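Local coordinates for PR domain zinc finger protein 2 (Homo sapiens, PDB 2QPW) that transfers methyl groups from S-adenosyl-L-methionine to a lysine of the histone H3 tail, through the SET-related PR domain that makes up this chain, at residues Leu27-Arg32 against Ala47-Leu52; Gln69-Val74 against Asp90-Glu95; Val103-Ser108 against Leu137-Asn142. All coordinates share one frame; numbering follows the deposited sequence. Where two conformers were deposited one is given.

Interaction 1. Residues Leu27-Arg32 against Ala47-Leu52; sequences LPEEVR and ATKPIL
T48 meets the turn that carries E29 and E30 through side chain and backbone, joining the loop after strand 43-47 to the entrance of strand 31-35. The hydroxyl OG1 of T48 donates to E29 O at 2.7 Å, somewhat tilted from the plane of that carbonyl. The backbone N of T48 donates to E30 O at 2.9 Å in a nearly straight bond that arrives from above the carbonyl plane. Two successive carbonyls of the type I turn P28-V31 are thus held by one residue. Threonine suits the place because its two branches do different work: OG1 lies between the backbone N and the carbonyl carbon (chi1 63°), while the methyl CG2, anti to the carbonyl carbon, faces R32. There CG2 of T48 comes to 3.6 Å from NE of R32 and also touches CB, CG and CZ of the arginine.

E30 O has a further neighbour in the CA-H of A47, CA lying 3.3 Å from it, beside the antiparallel, non-hydrogen-bonded pair V31-A47. Small and branched apolar side chains suit that buried pair: V31 packs on L137 and A47 on I131. CD1 of I51 packs 4.0 Å from CB of E30, and the aliphatic CG of K49 lies against the E30 backbone. Beyond CG the E30 chain turns off (chi2 87°), and its carboxylate forms a weak, long ion pair with K55. E29, extended, crosses K49 at about a right angle, with OE2 of E29 4.2 Å from NZ of K49, beyond salt-bridge range.

The chemistry implies a join secured by uncharged hydrogen bonds and apolar branches; the charged ends of E29 and K49 may add a modest electrostatic attraction on its exposed side.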
loop_
_atom_site.group_PDB
_atom_site.type_symbol
_atom_site.label_atom_id
_atom_site.label_comp_id
_atom_site.label_asym_id
_atom_site.label_seq_id
_atom_site.Cartn_x
_atom_site.Cartn_y
_atom_site.Cartn_z
ATOM N N LEU A 27 -9.603 -4.591 -9.018
ATOM C CA LEU A 27 -9.987 -4.372 -7.617
ATOM C C LEU A 27 -11.145 -5.313 -7.197
ATOM O O LEU A 27 -12.037 -5.623 -8.026
ATOM C CB LEU A 27 -10.451 -2.905 -7.423
ATOM C CG LEU A 27 -9.497 -1.701 -7.302
ATOM C CD1 LEU A 27 -8.667 -1.487 -8.559
ATOM C CD2 LEU A 27 -10.272 -0.442 -6.960
ATOM N N PRO A 28 -11.149 -5.777 -5.929
ATOM C CA PRO A 28 -12.346 -6.446 -5.437
ATOM C C PRO A 28 -13.426 -5.411 -5.058
ATOM O O PRO A 28 -13.137 -4.224 -4.979
ATOM C CB PRO A 28 -11.845 -7.163 -4.171
ATOM C CG PRO A 28 -10.752 -6.225 -3.655
ATOM C CD PRO A 28 -10.067 -5.756 -4.911
ATOM N N GLU A 29 -14.652 -5.887 -4.838
ATOM C CA GLU A 29 -15.796 -5.008 -4.578
ATOM C C GLU A 29 -15.583 -4.048 -3.396
ATOM O O GLU A 29 -16.017 -2.895 -3.478
ATOM C CB GLU A 29 -17.050 -5.861 -4.347
ATOM C CG GLU A 29 -18.381 -5.078 -4.302
ATOM C CD GLU A 29 -19.601 -5.980 -4.140
ATOM O OE1 GLU A 29 -19.516 -7.195 -4.429
ATOM O OE2 GLU A 29 -20.669 -5.458 -3.757
ATOM N N GLU A 30 -14.936 -4.539 -2.324
ATOM C CA GLU A 30 -14.741 -3.840 -1.009
ATOM C C GLU A 30 -13.966 -2.547 -1.075
ATOM O O GLU A 30 -13.955 -1.788 -0.085
ATOM C CB GLU A 30 -13.845 -4.693 -0.045
ATOM C CG GLU A 30 -14.290 -6.034 0.298
ATOM C CD GLU A 30 -13.824 -7.034 -0.716
ATOM O OE1 GLU A 30 -12.809 -7.706 -0.462
ATOM O OE2 GLU A 30 -14.436 -7.125 -1.775
ATOM N N VAL A 31 -13.233 -2.334 -2.176
ATOM C CA VAL A 31 -12.368 -1.152 -2.295
ATOM C C VAL A 31 -12.542 -0.374 -3.607
ATOM O O VAL A 31 -13.054 -0.927 -4.619
ATOM C CB VAL A 31 -10.824 -1.524 -2.108
ATOM C CG1 VAL A 31 -10.629 -2.292 -0.795
ATOM C CG2 VAL A 31 -10.294 -2.333 -3.298
ATOM N N ARG A 32 -12.127 0.899 -3.590
ATOM C CA ARG A 32 -12.084 1.732 -4.816
ATOM C C ARG A 32 -10.859 2.633 -4.768
ATOM O O ARG A 32 -10.348 2.933 -3.673
ATOM C CB ARG A 32 -13.353 2.616 -4.931
ATOM C CG ARG A 32 -13.443 3.757 -3.907
ATOM C CD ARG A 32 -14.564 4.768 -4.295
ATOM N NE ARG A 32 -15.890 4.137 -4.201
ATOM C CZ ARG A 32 -16.624 3.745 -5.248
ATOM N NH1 ARG A 32 -16.191 3.927 -6.499
ATOM N NH2 ARG A 32 -17.801 3.174 -5.046
ATOM N N ALA A 47 -12.417 2.120 1.453
ATOM C CA ALA A 47 -13.427 1.040 1.606
ATOM C C ALA A 47 -14.763 1.511 1.030
ATOM O O ALA A 47 -15.123 2.696 1.180
ATOM C CB ALA A 47 -13.586 0.684 3.079
ATOM N N THR A 48 -15.461 0.602 0.349
ATOM C CA THR A 48 -16.791 0.927 -0.237
ATOM C C THR A 48 -17.939 0.350 0.597
ATOM O O THR A 48 -19.144 0.676 0.376
ATOM C CB THR A 48 -16.938 0.348 -1.671
ATOM O OG1 THR A 48 -16.865 -1.081 -1.609
ATOM C CG2 THR A 48 -15.884 0.919 -2.633
ATOM N N LYS A 49 -17.585 -0.532 1.519
ATOM C CA LYS A 49 -18.537 -1.280 2.345
ATOM C C LYS A 49 -17.783 -1.800 3.582
ATOM O O LYS A 49 -16.542 -1.715 3.618
ATOM C CB LYS A 49 -19.122 -2.433 1.521
ATOM C CG LYS A 49 -18.186 -3.558 1.139
ATOM C CD LYS A 49 -18.896 -4.557 0.184
ATOM C CE LYS A 49 -19.763 -5.518 0.985
ATOM N NZ LYS A 49 -20.301 -6.701 0.228
ATOM N N PRO A 50 -18.504 -2.306 4.608
ATOM C CA PRO A 50 -17.782 -2.800 5.811
ATOM C C PRO A 50 -16.808 -3.942 5.481
ATOM O O PRO A 50 -17.160 -4.883 4.735
ATOM C CB PRO A 50 -18.915 -3.323 6.726
ATOM C CG PRO A 50 -20.138 -2.588 6.265
ATOM C CD PRO A 50 -19.973 -2.427 4.761
ATOM N N ILE A 51 -15.598 -3.841 6.027
ATOM C CA ILE A 51 -14.551 -4.888 5.859
ATOM C C ILE A 51 -14.254 -5.437 7.267
ATOM O O ILE A 51 -13.927 -4.671 8.172
ATOM C CB ILE A 51 -13.238 -4.310 5.197
ATOM C CG1 ILE A 51 -13.549 -3.576 3.864
ATOM C CG2 ILE A 51 -12.203 -5.467 4.943
ATOM C CD1 ILE A 51 -12.328 -2.892 3.175
ATOM N N LEU A 52 -14.391 -6.755 7.441
ATOM C CA LEU A 52 -14.099 -7.435 8.710
ATOM C C LEU A 52 -12.610 -7.421 9.101
ATOM O O LEU A 52 -11.721 -7.368 8.240
ATOM C CB LEU A 52 -14.542 -8.900 8.619
ATOM C CG LEU A 52 -15.947 -9.238 8.068
ATOM C CD1 LEU A 52 -16.247 -10.760 8.136
ATOM C CD2 LEU A 52 -16.956 -8.459 8.823
#

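Interaction 2. Residues Gln69-Val74 against Asp90-Glu95; sequences QVKNNV and DATDPE
K71 and D90 supply the charged part of this contact. The lysine chain, bent at chi2, chi3 and chi4, crosses the aspartate at about a right angle and brings NZ of K71 to 2.7 Å from OD2 of D90, on the syn lone pair. The same OD2 also forms a salt bridge with K65, an arrangement that would offset the negative charge of this buried aspartate.

The side-chain hydrogen bonds run in a chain, from the N72 amide through the T92 hydroxyl to the D90 carboxylate. ND2 of N72 donates to OG1 of T92 at 2.8 Å, the hydroxyl lying almost in the amide plane. T92 OG1 in turn donates to OD1 of D90 at 2.7 Å, again on a syn lone pair. A hydroxyl suits this relay because it can accept from an amide while donating to a carboxylate. OD1 of D90 also takes the backbone N of T92, met from above the carboxylate plane.

A van der Waals contact completes the set: V70 and D90 reach toward each other tip to tip, with CG1 of V70 4.1 Å from OD2 of D90, where the valine methyls may limit access of water.

Two Asx turns frame the contact. D90, at the end of strand 85-90, makes one through T92 N; N72, just before the neighbouring strand 76-81 of the three-stranded antiparallel sheet, makes the other, its OD1 taking V74 N and also Y75 N.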
loop_
_atom_site.group_PDB
_atom_site.type_symbol
_atom_site.label_atom_id
_atom_site.label_comp_id
_atom_site.label_asym_id
_atom_site.label_seq_id
_atom_site.Cartn_x
_atom_site.Cartn_y
_atom_site.Cartn_z
ATOM N N GLN A 69 19.569 -0.536 -6.315
ATOM C CA GLN A 69 18.871 -0.062 -7.531
ATOM C C GLN A 69 17.538 0.636 -7.238
ATOM O O GLN A 69 16.950 1.259 -8.129
ATOM C CB GLN A 69 18.531 -1.257 -8.432
ATOM C CG GLN A 69 19.699 -2.078 -8.946
ATOM C CD GLN A 69 19.235 -3.257 -9.800
ATOM O OE1 GLN A 69 18.724 -4.277 -9.286
ATOM N NE2 GLN A 69 19.405 -3.125 -11.121
ATOM N N VAL A 70 17.018 0.488 -6.024
ATOM C CA VAL A 70 15.721 1.106 -5.681
ATOM C C VAL A 70 15.963 2.482 -5.044
ATOM O O VAL A 70 16.899 2.645 -4.279
ATOM C CB VAL A 70 14.843 0.163 -4.825
ATOM C CG1 VAL A 70 13.476 0.794 -4.520
ATOM C CG2 VAL A 70 14.638 -1.160 -5.580
ATOM N N LYS A 71 15.118 3.459 -5.381
ATOM C CA LYS A 71 15.340 4.879 -5.023
ATOM C C LYS A 71 14.341 5.456 -3.997
ATOM O O LYS A 71 14.470 6.621 -3.583
ATOM C CB LYS A 71 15.331 5.746 -6.291
ATOM C CG LYS A 71 15.005 5.010 -7.620
ATOM C CD LYS A 71 13.497 4.723 -7.868
ATOM C CE LYS A 71 13.054 3.303 -7.450
ATOM N NZ LYS A 71 12.253 2.637 -8.502
ATOM N N ASN A 72 13.372 4.657 -3.574
ATOM C CA ASN A 72 12.448 5.095 -2.537
ATOM C C ASN A 72 12.058 3.920 -1.634
ATOM O O ASN A 72 12.342 2.744 -1.970
ATOM C CB ASN A 72 11.231 5.808 -3.151
ATOM C CG ASN A 72 10.288 4.843 -3.854
ATOM O OD1 ASN A 72 9.471 4.199 -3.214
ATOM N ND2 ASN A 72 10.430 4.722 -5.171
ATOM N N ASN A 73 11.444 4.228 -0.492
ATOM C CA ASN A 73 10.948 3.201 0.426
ATOM C C ASN A 73 9.412 3.248 0.537
ATOM O O ASN A 73 8.828 2.837 1.556
ATOM C CB ASN A 73 11.568 3.388 1.826
ATOM C CG ASN A 73 13.083 3.361 1.816
ATOM O OD1 ASN A 73 13.688 2.413 1.339
ATOM N ND2 ASN A 73 13.708 4.408 2.377
ATOM N N VAL A 74 8.760 3.788 -0.496
ATOM C CA VAL A 74 7.310 4.005 -0.468
ATOM C C VAL A 74 6.545 2.916 -1.254
ATOM O O VAL A 74 5.608 2.310 -0.733
ATOM C CB VAL A 74 6.957 5.427 -1.002
ATOM C CG1 VAL A 74 5.457 5.563 -1.144
ATOM C CG2 VAL A 74 7.548 6.502 -0.046
ATOM N N ASP A 90 9.532 -3.942 -6.384
ATOM C CA ASP A 90 9.416 -2.502 -6.650
ATOM C C ASP A 90 8.255 -2.199 -7.609
ATOM O O ASP A 90 8.287 -2.602 -8.786
ATOM C CB ASP A 90 10.722 -1.973 -7.274
ATOM C CG ASP A 90 10.732 -0.458 -7.426
ATOM O OD1 ASP A 90 9.855 0.222 -6.840
ATOM O OD2 ASP A 90 11.654 0.058 -8.110
ATOM N N ALA A 91 7.240 -1.502 -7.093
ATOM C CA ALA A 91 6.065 -1.104 -7.873
ATOM C C ALA A 91 6.052 0.410 -8.116
ATOM O O ALA A 91 4.999 0.988 -8.416
ATOM C CB ALA A 91 4.750 -1.563 -7.180
ATOM N N THR A 92 7.210 1.063 -7.991
ATOM C CA THR A 92 7.316 2.504 -8.317
ATOM C C THR A 92 6.683 2.826 -9.693
ATOM O O THR A 92 5.929 3.807 -9.823
ATOM C CB THR A 92 8.795 3.042 -8.219
ATOM O OG1 THR A 92 9.295 2.836 -6.893
ATOM C CG2 THR A 92 8.854 4.517 -8.513
ATOM N N ASP A 93 6.971 1.976 -10.691
ATOM C CA ASP A 93 6.308 2.019 -12.011
ATOM C C ASP A 93 4.982 1.236 -11.893
ATOM O O ASP A 93 4.982 0.026 -11.700
ATOM C CB ASP A 93 7.230 1.370 -13.067
ATOM C CG ASP A 93 6.605 1.322 -14.462
ATOM O OD1 ASP A 93 5.410 1.692 -14.611
ATOM O OD2 ASP A 93 7.332 0.874 -15.400
ATOM N N PRO A 94 3.836 1.930 -11.985
ATOM C CA PRO A 94 2.581 1.198 -11.708
ATOM C C PRO A 94 2.211 0.093 -12.724
ATOM O O PRO A 94 1.424 -0.799 -12.393
ATOM C CB PRO A 94 1.511 2.289 -11.728
ATOM C CG PRO A 94 2.066 3.389 -12.535
ATOM C CD PRO A 94 3.602 3.340 -12.358
ATOM N N GLU A 95 2.784 0.148 -13.922
ATOM C CA GLU A 95 2.673 -0.952 -14.894
ATOM C C GLU A 95 3.256 -2.282 -14.412
ATOM O O GLU A 95 2.961 -3.337 -14.990
ATOM C CB GLU A 95 3.344 -0.548 -16.225
ATOM C CG GLU A 95 2.641 0.635 -16.928
ATOM C CD GLU A 95 1.380 0.239 -17.744
ATOM O OE1 GLU A 95 0.987 -0.946 -17.814
ATOM O OE2 GLU A 95 0.779 1.162 -18.338
#

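Interaction 3. Residues Val103-Ser108 against Leu137-Asn142; sequences VNWACS and LLVWYN
The short, weakly bonded parallel pairing of strand 138-139 with the start of strand 104-119 is consistent with the pseudoknot of SET domains, in which a C-terminal segment threads through a loop formed by an earlier one. It rests on W105 beside V139: V139 N donates to N104 O at 3.1 Å and A106 N to V139 O at 2.9 Å. A water accepting from N104 N and donating to L137 O continues the link.

W105 carries much of the side-chain contact. V139 CG1, set between its backbone N and carbonyl carbon (chi1 70°), lies over the five-membered ring, 4.1 Å from the centroid, in a CH-pi contact, while CD1 of W140 meets the ring edge. CZ3 of W105 lies over one face of the Y141 ring, toward its rim, 3.7 Å from CE1 of Y141; the six-membered ring of W105 is inclined at 58° to it. Small A106 lets its CB approach CB of L138 to 4.1 Å, and V103 CG1 packs on V139 CB. One face of the W140 indole lies against the S108 backbone, and a second water accepts from both W140 NE1 and S108 N.

The two segments probably correspond to those that form the pseudoknot in SET relatives, beside the cofactor site.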
loop_
_atom_site.group_PDB
_atom_site.type_symbol
_atom_site.label_atom_id
_atom_site.label_comp_id
_atom_site.label_asym_id
_atom_site.label_seq_id
_atom_site.Cartn_x
_atom_site.Cartn_y
_atom_site.Cartn_z
ATOM N N VAL A 103 -2.191 1.842 -1.936
ATOM C CA VAL A 103 -2.456 1.958 -0.473
ATOM C C VAL A 103 -1.365 2.831 0.182
ATOM O O VAL A 103 -0.155 2.457 0.226
ATOM C CB VAL A 103 -2.504 0.572 0.210
ATOM C CG1 VAL A 103 -2.643 0.683 1.747
ATOM C CG2 VAL A 103 -3.611 -0.314 -0.413
ATOM N N ASN A 104 -1.770 4.003 0.660
ATOM C CA ASN A 104 -0.830 4.916 1.297
ATOM C C ASN A 104 -0.371 4.426 2.677
ATOM O O ASN A 104 -1.015 3.583 3.291
ATOM C CB ASN A 104 -1.439 6.327 1.391
ATOM C CG ASN A 104 -0.385 7.437 1.376
ATOM O OD1 ASN A 104 0.832 7.177 1.357
ATOM N ND2 ASN A 104 -0.854 8.698 1.411
ATOM N N TRP A 105 0.751 4.979 3.176
ATOM C CA TRP A 105 1.284 4.615 4.485
ATOM C C TRP A 105 0.703 5.546 5.575
ATOM O O TRP A 105 0.589 6.769 5.378
ATOM C CB TRP A 105 2.807 4.789 4.481
ATOM C CG TRP A 105 3.553 3.773 3.707
ATOM C CD1 TRP A 105 3.721 3.724 2.335
ATOM C CD2 TRP A 105 4.233 2.634 4.236
ATOM N NE1 TRP A 105 4.477 2.626 1.993
ATOM C CE2 TRP A 105 4.806 1.942 3.138
ATOM C CE3 TRP A 105 4.443 2.146 5.533
ATOM C CZ2 TRP A 105 5.598 0.794 3.308
ATOM C CZ3 TRP A 105 5.238 1.016 5.699
ATOM C CH2 TRP A 105 5.769 0.335 4.592
ATOM N N ALA A 106 0.377 4.958 6.731
ATOM C CA ALA A 106 0.011 5.710 7.913
ATOM C C ALA A 106 1.227 6.509 8.385
ATOM O O ALA A 106 2.357 6.084 8.164
ATOM C CB ALA A 106 -0.454 4.757 8.980
ATOM N N CYS A 107 0.985 7.693 8.967
ATOM C CA CYS A 107 2.059 8.533 9.529
ATOM C C CYS A 107 2.372 8.072 10.914
ATOM O O CYS A 107 1.510 8.205 11.822
ATOM C CB CYS A 107 1.623 9.999 9.607
ATOM S SG CYS A 107 1.542 10.723 8.040
ATOM N N SER A 108 3.583 7.531 11.111
ATOM C CA SER A 108 3.992 6.953 12.403
ATOM C C SER A 108 2.898 5.975 12.931
ATOM O O SER A 108 2.656 5.866 14.138
ATOM C CB SER A 108 4.258 8.051 13.452
ATOM O OG SER A 108 5.201 9.013 13.000
ATOM N N LEU A 137 -7.830 3.153 3.431
ATOM C CA LEU A 137 -6.939 2.040 3.793
ATOM C C LEU A 137 -5.506 2.576 3.932
ATOM O O LEU A 137 -5.000 3.220 3.006
ATOM C CB LEU A 137 -6.972 0.910 2.746
ATOM C CG LEU A 137 -8.038 -0.194 2.879
ATOM C CD1 LEU A 137 -9.424 0.418 2.856
ATOM C CD2 LEU A 137 -7.855 -1.274 1.717
ATOM N N LEU A 138 -4.891 2.302 5.085
ATOM C CA LEU A 138 -3.520 2.788 5.422
ATOM C C LEU A 138 -2.670 1.677 6.030
ATOM O O LEU A 138 -3.022 1.078 7.040
ATOM C CB LEU A 138 -3.567 3.961 6.415
ATOM C CG LEU A 138 -4.277 5.208 5.913
ATOM C CD1 LEU A 138 -4.385 6.287 7.035
ATOM C CD2 LEU A 138 -3.585 5.855 4.675
ATOM N N VAL A 139 -1.530 1.424 5.409
ATOM C CA VAL A 139 -0.629 0.336 5.876
ATOM C C VAL A 139 0.467 0.901 6.780
ATOM O O VAL A 139 0.850 2.085 6.660
ATOM C CB VAL A 139 -0.033 -0.438 4.653
ATOM C CG1 VAL A 139 0.993 0.389 3.820
ATOM C CG2 VAL A 139 0.543 -1.832 5.067
ATOM N N TRP A 140 0.975 0.074 7.690
ATOM C CA TRP A 140 2.225 0.429 8.417
ATOM C C TRP A 140 2.900 -0.900 8.820
ATOM O O TRP A 140 2.368 -1.989 8.510
ATOM C CB TRP A 140 1.959 1.333 9.658
ATOM C CG TRP A 140 3.144 2.297 9.949
ATOM C CD1 TRP A 140 3.511 3.389 9.214
ATOM C CD2 TRP A 140 4.072 2.215 11.034
ATOM N NE1 TRP A 140 4.630 3.997 9.771
ATOM C CE2 TRP A 140 4.994 3.287 10.885
ATOM C CE3 TRP A 140 4.232 1.324 12.105
ATOM C CZ2 TRP A 140 6.042 3.494 11.772
ATOM C CZ3 TRP A 140 5.294 1.542 13.009
ATOM C CH2 TRP A 140 6.181 2.613 12.825
ATOM N N TYR A 141 4.058 -0.829 9.490
ATOM C CA TYR A 141 4.737 -2.049 9.934
ATOM C C TYR A 141 3.985 -2.785 11.040
ATOM O O TYR A 141 3.131 -2.214 11.711
ATOM C CB TYR A 141 6.160 -1.717 10.456
ATOM C CG TYR A 141 7.005 -0.959 9.468
ATOM C CD1 TYR A 141 7.341 -1.508 8.244
ATOM C CD2 TYR A 141 7.395 0.343 9.737
ATOM C CE1 TYR A 141 8.099 -0.769 7.301
ATOM C CE2 TYR A 141 8.152 1.081 8.823
ATOM C CZ TYR A 141 8.492 0.514 7.608
ATOM O OH TYR A 141 9.257 1.224 6.714
ATOM N N ASN A 142 4.331 -4.055 11.245
ATOM C CA ASN A 142 3.967 -4.782 12.466
ATOM C C ASN A 142 4.625 -4.196 13.725
ATOM O O ASN A 142 5.769 -3.767 13.691
ATOM C CB ASN A 142 4.322 -6.258 12.275
ATOM C CG ASN A 142 3.389 -6.917 11.305
ATOM O OD1 ASN A 142 2.184 -6.736 11.413
ATOM N ND2 ASN A 142 3.922 -7.665 10.344
HETATM O O HOH W 1 -4.647 4.758 0.748
HETATM O O HOH W 2 5.892 6.827 9.465
#

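In the fold
The three contacts follow one another along the chain and lie within a single PR/SET domain. Interaction 3 is the central one, about 7 Å from the centre of the chain, and touches both others. V31 CG1 and L137 CD2, 3.9 Å apart, join it to interaction 1. W105 NE1 probably donates to V74 O at 3.0 Å, joining it to interaction 2. Interactions 1 and 2 lie on opposite sides of the chain's centre, about 25 Å between their own centres and with nearest atoms about 11 Å apart, and do not touch. By analogy with SET relatives, the segments of interaction 3 probably lie near the cofactor pocket.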